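Local coordinates for protein secreted in xylem 3 (Fusarium oxysporum, PDB 5OD4) that probably acts inside the host plant as a fungal effector that suppresses immune responses and can itself be recognised by the plant, at residues T12-L26 with W113-S126. Residues are numbered along the deposited sequence; the frame is centred on the assembly and turned at random.
Sequences TSSTSFTTSFSTEPL and WDADASYTYYLTIS
The ring of Phe21 lies against Tyr121, whose CB sits over one ring face, 3.8 Å from the centroid. The two aromatic planes are inclined by 30° but slid so far apart that they barely overlap, so the contact is CH-pi rather than a full stack. With CG held between its backbone N and carbonyl carbon (chi1 64°), Phe21 swings back over the neighbouring strand, and its CZ reaches the indole edge at Trp113 CZ2, 3.9 Å away. Trp113 CZ2 in turn lies over a face of the Tyr121 ring. Tyr121 OH donates to Asp116 O (2.8 Å) on a carbonyl lone pair, which fixes the outer end of that ring.

Six backbone hydrogen bonds join 17-21 to 119-126 in the antiparallel pairs Phe17-Ile125, Thr19-Leu123 and Phe21-Tyr121; the straightest runs from Tyr121 N to Phe21 O (2.9 Å, 174° at the hydrogen). Strand 17-21 is thereby added as an outermost strand to one four-stranded antiparallel sheet of the beta-sandwich, while Trp113 comes from an outermost strand of the other. Inward-facing Thr19, Phe21 and Leu123 all touch Ile50 of that second sheet.

Packing is sparser on the face carrying Thr18, Ser20, Tyr122 and Thr124. There Ser20 CB meets Tyr122 CD2 at 3.6 Å, and Thr18 lies alongside Thr124, while Ser20 and Thr18 are exposed. Water mediates much of the polar contact at the ends: in one of two conformers of Ser16, a molecule bridges its OG and Ser126 OG, and another joins Ser22 OG and Thr120 OG1. A third accepts from Trp113 NE1 (2.9 Å) and Asp116 N and also bonds Thr23 OG1, linking the buried indole to the segment beyond the strand. Farther out, exposed Leu26 touches Ala115 CB through CD2 at 3.9 Å.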
ATOM      1  N   THR A  12      -9.321   8.476   9.247  1.00  8.90           N
ATOM      2  CA  THR A  12      -8.963   8.990   7.954  1.00  8.88           C
ATOM      3  C   THR A  12      -9.843  10.141   7.488  1.00  8.61           C
ATOM      4  O   THR A  12     -10.996  10.288   7.910  1.00 10.95           O
ATOM      5  CB  THR A  12      -8.934   7.859   6.925  1.00 12.33           C
ATOM      6  OG1 THR A  12     -10.196   7.244   6.946  1.00 14.56           O
ATOM      7  CG2 THR A  12      -7.842   6.818   7.219  1.00 15.22           C
ATOM      8  N   SER A  13      -9.317  10.945   6.599  1.00 10.55           N
ATOM      9  CA  SER A  13      -9.998  12.102   6.038  1.00 10.02           C
ATOM     10  C   SER A  13     -10.644  11.805   4.702  1.00 10.06           C
ATOM     11  O   SER A  13     -10.480  10.724   4.124  1.00 11.11           O
ATOM     12  CB  SER A  13      -8.985  13.202   5.814  1.00 11.50           C
ATOM     13  OG  SER A  13      -8.242  12.932   4.649  1.00 12.75           O
ATOM     14  N   SER A  14     -11.323  12.806   4.160  1.00  9.47           N
ATOM     15  CA  SER A  14     -12.019  12.672   2.894  1.00  9.30           C
ATOM     16  C   SER A  14     -11.092  12.460   1.715  1.00  9.20           C
ATOM     17  O   SER A  14     -11.546  12.007   0.676  1.00 12.12           O
ATOM     18  CB  SER A  14     -12.867  13.910   2.615  1.00  9.79           C
ATOM     19  OG  SER A  14     -12.032  15.072   2.502  1.00  9.98           O
ATOM     20  N   THR A  15      -9.818  12.843   1.825  1.00  8.16           N
ATOM     21  CA  THR A  15      -8.890  12.632   0.719  1.00  9.14           C
ATOM     22  C   THR A  15      -7.960  11.442   0.967  1.00  9.30           C
ATOM     23  O   THR A  15      -7.001  11.229   0.215  1.00 13.24           O
ATOM     24  CB  THR A  15      -8.089  13.879   0.434  1.00  9.76           C
ATOM     25  OG1 THR A  15      -7.365  14.192   1.617  1.00 10.90           O
ATOM     26  CG2 THR A  15      -8.938  15.039  -0.036  1.00 10.45           C
ATOM     27  N   SER A  16      -8.173  10.708   2.035  1.00  8.20           N
ATOM     28  CA  SER A  16      -7.431   9.475   2.236  0.50  8.35           C
ATOM     29  C   SER A  16      -7.950   8.384   1.315  1.00  8.37           C
ATOM     30  O   SER A  16      -9.112   8.400   0.906  1.00 10.86           O
ATOM     31  CB  SER A  16      -7.563   9.023   3.676  0.50  8.75           C
ATOM     32  OG  SER A  16      -7.136  10.019   4.613  0.50 10.74           O
ATOM     33  N   PHE A  17      -7.094   7.408   1.066  1.00  8.39           N
ATOM     34  CA  PHE A  17      -7.489   6.219   0.314  1.00  8.34           C
ATOM     35  C   PHE A  17      -7.200   5.000   1.161  1.00  7.70           C
ATOM     36  O   PHE A  17      -6.107   4.864   1.698  1.00  9.00           O
ATOM     37  CB  PHE A  17      -6.689   6.122  -0.972  1.00  9.97           C
ATOM     38  CG  PHE A  17      -6.945   4.875  -1.778  1.00 10.30           C
ATOM     39  CD1 PHE A  17      -8.137   4.686  -2.438  1.00 11.95           C
ATOM     40  CD2 PHE A  17      -5.979   3.905  -1.892  1.00 11.26           C
ATOM     41  CE1 PHE A  17      -8.371   3.529  -3.172  1.00 13.14           C
ATOM     42  CE2 PHE A  17      -6.181   2.766  -2.644  1.00 12.95           C
ATOM     43  CZ  PHE A  17      -7.375   2.580  -3.291  1.00 13.21           C
ATOM     44  N   THR A  18      -8.171   4.093   1.250  1.00  8.69           N
ATOM     45  CA  THR A  18      -7.984   2.816   1.912  1.00  9.77           C
ATOM     46  C   THR A  18      -8.453   1.710   1.008  1.00 10.01           C
ATOM     47  O   THR A  18      -9.455   1.835   0.299  1.00 12.48           O
ATOM     48  CB  THR A  18      -8.749   2.774   3.223  1.00 12.38           C
ATOM     49  OG1 THR A  18     -10.144   3.017   2.987  1.00 17.72           O
ATOM     50  CG2 THR A  18      -8.225   3.789   4.200  1.00 13.98           C
ATOM     51  N   THR A  19      -7.741   0.595   1.062  1.00  9.56           N
ATOM     52  CA  THR A  19      -8.173  -0.616   0.381  1.00 10.17           C
ATOM     53  C   THR A  19      -7.594  -1.822   1.108  1.00  9.51           C
ATOM     54  O   THR A  19      -6.657  -1.698   1.855  1.00 12.81           O
ATOM     55  CB  THR A  19      -7.789  -0.591  -1.113  1.00 11.78           C
ATOM     56  OG1 THR A  19      -8.491  -1.638  -1.778  1.00 14.84           O
ATOM     57  CG2 THR A  19      -6.292  -0.701  -1.367  1.00 12.67           C
ATOM     58  N   SER A  20      -8.182  -2.971   0.867  1.00 10.53           N
ATOM     59  CA  SER A  20      -7.619  -4.207   1.367  1.00 10.51           C
ATOM     60  C   SER A  20      -7.504  -5.203   0.248  1.00  9.53           C
ATOM     61  O   SER A  20      -8.224  -5.131  -0.734  1.00 12.64           O
ATOM     62  CB  SER A  20      -8.440  -4.768   2.483  1.00 13.07           C
ATOM     63  OG  SER A  20      -9.733  -5.080   2.038  1.00 16.02           O
ATOM     64  N   PHE A  21      -6.605  -6.159   0.419  1.00  8.34           N
ATOM     65  CA  PHE A  21      -6.421  -7.189  -0.591  1.00  8.64           C
ATOM     66  C   PHE A  21      -5.877  -8.446   0.027  1.00  8.42           C
ATOM     67  O   PHE A  21      -5.252  -8.435   1.077  1.00  8.52           O
ATOM     68  CB  PHE A  21      -5.542  -6.728  -1.755  1.00 10.17           C
ATOM     69  CG  PHE A  21      -4.114  -6.400  -1.373  1.00  9.74           C
ATOM     70  CD1 PHE A  21      -3.781  -5.144  -0.902  1.00  9.93           C
ATOM     71  CD2 PHE A  21      -3.106  -7.358  -1.449  1.00 10.87           C
ATOM     72  CE1 PHE A  21      -2.462  -4.838  -0.583  1.00 10.63           C
ATOM     73  CE2 PHE A  21      -1.813  -7.048  -1.134  1.00 10.77           C
ATOM     74  CZ  PHE A  21      -1.493  -5.798  -0.692  1.00 10.81           C
ATOM     75  N   SER A  22      -6.125  -9.537  -0.689  1.00 10.72           N
ATOM     76  CA  SER A  22      -5.587 -10.855  -0.398  1.00 10.45           C
ATOM     77  C   SER A  22      -4.439 -11.176  -1.386  1.00 10.10           C
ATOM     78  O   SER A  22      -4.313 -10.598  -2.449  1.00 13.26           O
ATOM     79  CB  SER A  22      -6.709 -11.919  -0.507  1.00 11.96           C
ATOM     80  OG  SER A  22      -7.767 -11.705   0.399  1.00 16.60           O
ATOM     81  N   THR A  23      -3.625 -12.118  -0.980  1.00 10.17           N
ATOM     82  CA  THR A  23      -2.604 -12.709  -1.862  1.00 10.37           C
ATOM     83  C   THR A  23      -3.028 -14.160  -2.121  1.00 10.42           C
ATOM     84  O   THR A  23      -3.290 -14.930  -1.184  1.00 11.27           O
ATOM     85  CB  THR A  23      -1.219 -12.649  -1.198  1.00  9.95           C
ATOM     86  OG1 THR A  23      -0.855 -11.263  -1.029  1.00 10.34           O
ATOM     87  CG2 THR A  23      -0.180 -13.418  -1.934  1.00 11.06           C
ATOM     88  N   GLU A  24      -3.012 -14.530  -3.386  1.00 11.43           N
ATOM     89  CA  GLU A  24      -3.377 -15.873  -3.745  1.00 12.97           C
ATOM     90  C   GLU A  24      -2.337 -16.874  -3.309  1.00 11.85           C
ATOM     91  O   GLU A  24      -1.128 -16.545  -3.317  1.00 11.79           O
ATOM     92  CB  GLU A  24      -3.589 -16.025  -5.255  1.00 14.07           C
ATOM     93  CG  GLU A  24      -4.905 -15.447  -5.768  1.00 18.51           C
ATOM     94  CD  GLU A  24      -5.335 -14.073  -5.320  1.00 27.53           C
ATOM     95  OE1 GLU A  24      -6.426 -14.006  -4.700  1.00 31.34           O
ATOM     96  OE2 GLU A  24      -4.652 -13.090  -5.658  1.00 38.94           O
ATOM     97  N   PRO A  25      -2.733 -18.104  -3.002  1.00 12.75           N
ATOM     98  CA  PRO A  25      -1.839 -19.186  -2.792  1.00 13.97           C
ATOM     99  C   PRO A  25      -0.777 -19.177  -3.903  1.00 12.35           C
ATOM    100  O   PRO A  25      -1.051 -18.957  -5.069  1.00 11.40           O
ATOM    101  CB  PRO A  25      -2.814 -20.402  -2.873  1.00 13.83           C
ATOM    102  CG  PRO A  25      -4.073 -19.915  -2.308  1.00 16.05           C
ATOM    103  CD  PRO A  25      -4.155 -18.550  -2.850  1.00 14.84           C
ATOM    104  N   LEU A  26       0.454 -19.384  -3.511  1.00 13.00           N
ATOM    105  CA  LEU A  26       1.592 -19.235  -4.414  1.00 14.19           C
ATOM    106  C   LEU A  26       1.669 -20.280  -5.567  1.00 13.21           C
ATOM    107  O   LEU A  26       2.313 -20.033  -6.608  1.00 14.84           O
ATOM    108  CB  LEU A  26       2.880 -19.177  -3.624  1.00 18.15           C
ATOM    109  CG  LEU A  26       2.981 -17.994  -2.635  1.00 23.27           C
ATOM    110  CD1 LEU A  26       4.274 -18.079  -1.848  1.00 27.36           C
ATOM    111  CD2 LEU A  26       2.851 -16.635  -3.310  1.00 28.90           C
ATOM    112  N   TRP A 113       7.400  -6.876   0.040  1.00  7.90           N
ATOM    113  CA  TRP A 113       7.582  -7.958   1.020  1.00  8.24           C
ATOM    114  C   TRP A 113       7.480  -9.296   0.324  1.00  8.15           C
ATOM    115  O   TRP A 113       6.976  -9.400  -0.790  1.00  8.49           O
ATOM    116  CB  TRP A 113       6.597  -7.851   2.178  1.00  8.25           C
ATOM    117  CG  TRP A 113       5.148  -7.970   1.824  1.00  7.74           C
ATOM    118  CD1 TRP A 113       4.402  -9.105   1.768  1.00  8.08           C
ATOM    119  CD2 TRP A 113       4.246  -6.895   1.563  1.00  7.77           C
ATOM    120  NE1 TRP A 113       3.088  -8.810   1.503  1.00  8.30           N
ATOM    121  CE2 TRP A 113       2.970  -7.453   1.374  1.00  7.85           C
ATOM    122  CE3 TRP A 113       4.377  -5.490   1.507  1.00  8.69           C
ATOM    123  CZ2 TRP A 113       1.856  -6.667   1.154  1.00  8.96           C
ATOM    124  CZ3 TRP A 113       3.261  -4.742   1.258  1.00  9.59           C
ATOM    125  CH2 TRP A 113       2.025  -5.318   1.084  1.00  9.73           C
ATOM    126  N   ASP A 114       7.950 -10.349   0.980  1.00  9.44           N
ATOM    127  CA  ASP A 114       7.815 -11.708   0.435  1.00  9.54           C
ATOM    128  C   ASP A 114       6.326 -12.078   0.450  1.00  8.77           C
ATOM    129  O   ASP A 114       5.671 -12.041   1.479  1.00 10.11           O
ATOM    130  CB  ASP A 114       8.607 -12.702   1.272  1.00 12.25           C
ATOM    131  CG  ASP A 114      10.101 -12.533   1.162  1.00 15.36           C
ATOM    132  OD1 ASP A 114      10.624 -11.936   0.213  1.00 16.93           O
ATOM    133  OD2 ASP A 114      10.799 -13.126   2.019  1.00 24.51           O
ATOM    134  N   ALA A 115       5.812 -12.496  -0.697  1.00  8.91           N
ATOM    135  CA  ALA A 115       4.382 -12.738  -0.819  1.00  9.34           C
ATOM    136  C   ALA A 115       3.938 -13.830   0.130  1.00  8.76           C
ATOM    137  O   ALA A 115       4.614 -14.863   0.259  1.00 10.02           O
ATOM    138  CB  ALA A 115       4.054 -13.095  -2.248  1.00 10.20           C
ATOM    139  N   ASP A 116       2.793 -13.626   0.773  1.00  8.96           N
ATOM    140  CA  ASP A 116       2.291 -14.533   1.795  1.00  9.56           C
ATOM    141  C   ASP A 116       0.772 -14.491   1.797  1.00  8.55           C
ATOM    142  O   ASP A 116       0.163 -13.449   2.064  1.00  9.54           O
ATOM    143  CB  ASP A 116       2.882 -14.195   3.158  1.00 10.75           C
ATOM    144  CG  ASP A 116       2.550 -15.242   4.258  1.00 12.80           C
ATOM    145  OD1 ASP A 116       1.553 -15.932   4.176  1.00 14.47           O
ATOM    146  OD2 ASP A 116       3.336 -15.359   5.241  1.00 18.12           O
ATOM    147  N   ALA A 117       0.171 -15.637   1.505  1.00  8.92           N
ATOM    148  CA  ALA A 117      -1.278 -15.762   1.419  1.00  9.48           C
ATOM    149  C   ALA A 117      -1.992 -15.850   2.758  1.00  9.16           C
ATOM    150  O   ALA A 117      -3.215 -15.830   2.804  1.00 11.65           O
ATOM    151  CB  ALA A 117      -1.643 -17.001   0.601  1.00 10.88           C
ATOM    152  N   SER A 118      -1.247 -15.913   3.855  1.00  9.11           N
ATOM    153  CA  SER A 118      -1.792 -16.145   5.202  0.50  9.98           C
ATOM    154  C   SER A 118      -2.202 -14.878   5.935  1.00  7.79           C
ATOM    155  O   SER A 118      -2.539 -14.968   7.114  1.00  7.90           O
ATOM    156  CB  SER A 118      -0.808 -16.953   6.063  0.50 12.92           C
ATOM    157  OG  SER A 118       0.311 -16.215   6.479  0.50 15.06           O
ATOM    158  N   TYR A 119      -2.140 -13.721   5.277  1.00  7.86           N
ATOM    159  CA  TYR A 119      -2.611 -12.471   5.844  1.00  7.49           C
ATOM    160  C   TYR A 119      -3.472 -11.755   4.818  1.00  7.29           C
ATOM    161  O   TYR A 119      -3.272 -11.909   3.617  1.00  9.01           O
ATOM    162  CB  TYR A 119      -1.440 -11.533   6.183  1.00  8.09           C
ATOM    163  CG  TYR A 119      -0.508 -12.045   7.203  1.00  9.05           C
ATOM    164  CD1 TYR A 119       0.556 -12.861   6.848  1.00 11.57           C
ATOM    165  CD2 TYR A 119      -0.642 -11.686   8.536  1.00  9.64           C
ATOM    166  CE1 TYR A 119       1.452 -13.322   7.798  1.00 14.91           C
ATOM    167  CE2 TYR A 119       0.281 -12.124   9.496  1.00 13.01           C
ATOM    168  CZ  TYR A 119       1.321 -12.935   9.106  1.00 14.91           C
ATOM    169  OH  TYR A 119       2.206 -13.375  10.062  1.00 23.41           O
ATOM    170  N   THR A 120      -4.387 -10.935   5.310  1.00  7.08           N
ATOM    171  CA  THR A 120      -5.044  -9.913   4.506  1.00  7.85           C
ATOM    172  C   THR A 120      -4.320  -8.596   4.766  1.00  6.96           C
ATOM    173  O   THR A 120      -3.934  -8.313   5.909  1.00  8.29           O
ATOM    174  CB  THR A 120      -6.542  -9.768   4.903  1.00  9.10           C
ATOM    175  OG1 THR A 120      -7.178 -11.067   4.836  1.00 10.13           O
ATOM    176  CG2 THR A 120      -7.295  -8.813   4.006  1.00 10.29           C
ATOM    177  N   TYR A 121      -4.156  -7.793   3.722  1.00  6.51           N
ATOM    178  CA  TYR A 121      -3.376  -6.574   3.792  1.00  6.71           C
ATOM    179  C   TYR A 121      -4.275  -5.361   3.646  1.00  6.94           C
ATOM    180  O   TYR A 121      -5.196  -5.356   2.829  1.00  8.71           O
ATOM    181  CB  TYR A 121      -2.292  -6.582   2.673  1.00  7.19           C
ATOM    182  CG  TYR A 121      -1.404  -7.775   2.804  1.00  6.81           C
ATOM    183  CD1 TYR A 121      -0.384  -7.790   3.729  1.00  6.93           C
ATOM    184  CD2 TYR A 121      -1.616  -8.917   2.070  1.00  6.99           C
ATOM    185  CE1 TYR A 121       0.419  -8.913   3.896  1.00  7.38           C
ATOM    186  CE2 TYR A 121      -0.841 -10.057   2.227  1.00  7.59           C
ATOM    187  CZ  TYR A 121       0.166 -10.044   3.152  1.00  7.44           C
ATOM    188  OH  TYR A 121       0.969 -11.151   3.374  1.00  8.69           O
ATOM    189  N   TYR A 122      -3.981  -4.326   4.436  1.00  6.94           N
ATOM    190  CA  TYR A 122      -4.797  -3.103   4.489  1.00  7.50           C
ATOM    191  C   TYR A 122      -3.897  -1.922   4.222  1.00  7.28           C
ATOM    192  O   TYR A 122      -3.004  -1.633   5.027  1.00  8.66           O
ATOM    193  CB  TYR A 122      -5.478  -2.970   5.868  1.00  9.23           C
ATOM    194  CG  TYR A 122      -6.456  -4.090   6.131  1.00 10.01           C
ATOM    195  CD1 TYR A 122      -6.029  -5.366   6.549  1.00 10.38           C
ATOM    196  CD2 TYR A 122      -7.799  -3.887   5.923  1.00 12.46           C
ATOM    197  CE1 TYR A 122      -6.927  -6.388   6.779  1.00 12.01           C
ATOM    198  CE2 TYR A 122      -8.734  -4.932   6.122  1.00 13.84           C
ATOM    199  CZ  TYR A 122      -8.262  -6.164   6.530  1.00 13.89           C
ATOM    200  OH  TYR A 122      -9.155  -7.193   6.755  1.00 17.09           O
ATOM    201  N   LEU A 123      -4.128  -1.235   3.110  1.00  7.42           N
ATOM    202  CA  LEU A 123      -3.342  -0.092   2.690  1.00  7.32           C
ATOM    203  C   LEU A 123      -4.110   1.193   3.001  1.00  7.40           C
ATOM    204  O   LEU A 123      -5.293   1.305   2.676  1.00  9.16           O
ATOM    205  CB  LEU A 123      -3.117  -0.171   1.170  1.00  8.27           C
ATOM    206  CG  LEU A 123      -2.501   1.025   0.473  1.00  8.52           C
ATOM    207  CD1 LEU A 123      -1.083   1.271   0.962  1.00  8.38           C
ATOM    208  CD2 LEU A 123      -2.540   0.840  -1.037  1.00 10.74           C
ATOM    209  N   THR A 124      -3.397   2.161   3.571  1.00  7.00           N
ATOM    210  CA  THR A 124      -3.939   3.519   3.768  1.00  7.29           C
ATOM    211  C   THR A 124      -2.939   4.498   3.201  1.00  6.95           C
ATOM    212  O   THR A 124      -1.737   4.399   3.477  1.00  8.14           O
ATOM    213  CB  THR A 124      -4.196   3.824   5.238  1.00  8.85           C
ATOM    214  OG1 THR A 124      -5.071   2.858   5.812  1.00 10.90           O
ATOM    215  CG2 THR A 124      -4.819   5.202   5.424  1.00 10.06           C
ATOM    216  N   ILE A 125      -3.436   5.467   2.442  1.00  7.10           N
ATOM    217  CA  ILE A 125      -2.643   6.602   1.914  1.00  7.95           C
ATOM    218  C   ILE A 125      -3.336   7.858   2.407  1.00  8.10           C
ATOM    219  O   ILE A 125      -4.550   8.036   2.179  1.00  9.48           O
ATOM    220  CB  ILE A 125      -2.614   6.602   0.384  1.00  8.63           C
ATOM    221  CG1 ILE A 125      -2.018   5.288  -0.170  1.00  8.66           C
ATOM    222  CG2 ILE A 125      -1.838   7.788  -0.141  1.00 10.63           C
ATOM    223  CD1 ILE A 125      -2.162   5.116  -1.671  1.00 10.75           C
ATOM    224  N   SER A 126      -2.589   8.761   3.054  1.00  8.01           N
ATOM    225  CA  SER A 126      -3.196  10.006   3.563  1.00  8.56           C
ATOM    226  C   SER A 126      -2.204  11.134   3.550  1.00  8.49           C
ATOM    227  O   SER A 126      -1.071  10.961   3.927  1.00 10.27           O
ATOM    228  CB  SER A 126      -3.682   9.788   4.986  1.00 10.80           C
ATOM    229  OG  SER A 126      -4.380  10.917   5.440  1.00 18.31           O
TER
HETATM  230  O   HOH W   1      -6.356  11.200   7.176  1.00 21.50           O
HETATM  231  O   HOH W   2      -6.911 -12.767   2.729  1.00 15.03           O
HETATM  232  O   HOH W   3       1.658 -10.957   0.133  1.00  8.63           O
HETATM  233  O   HOH W   4      -4.412 -13.391   1.660  1.00 13.42           O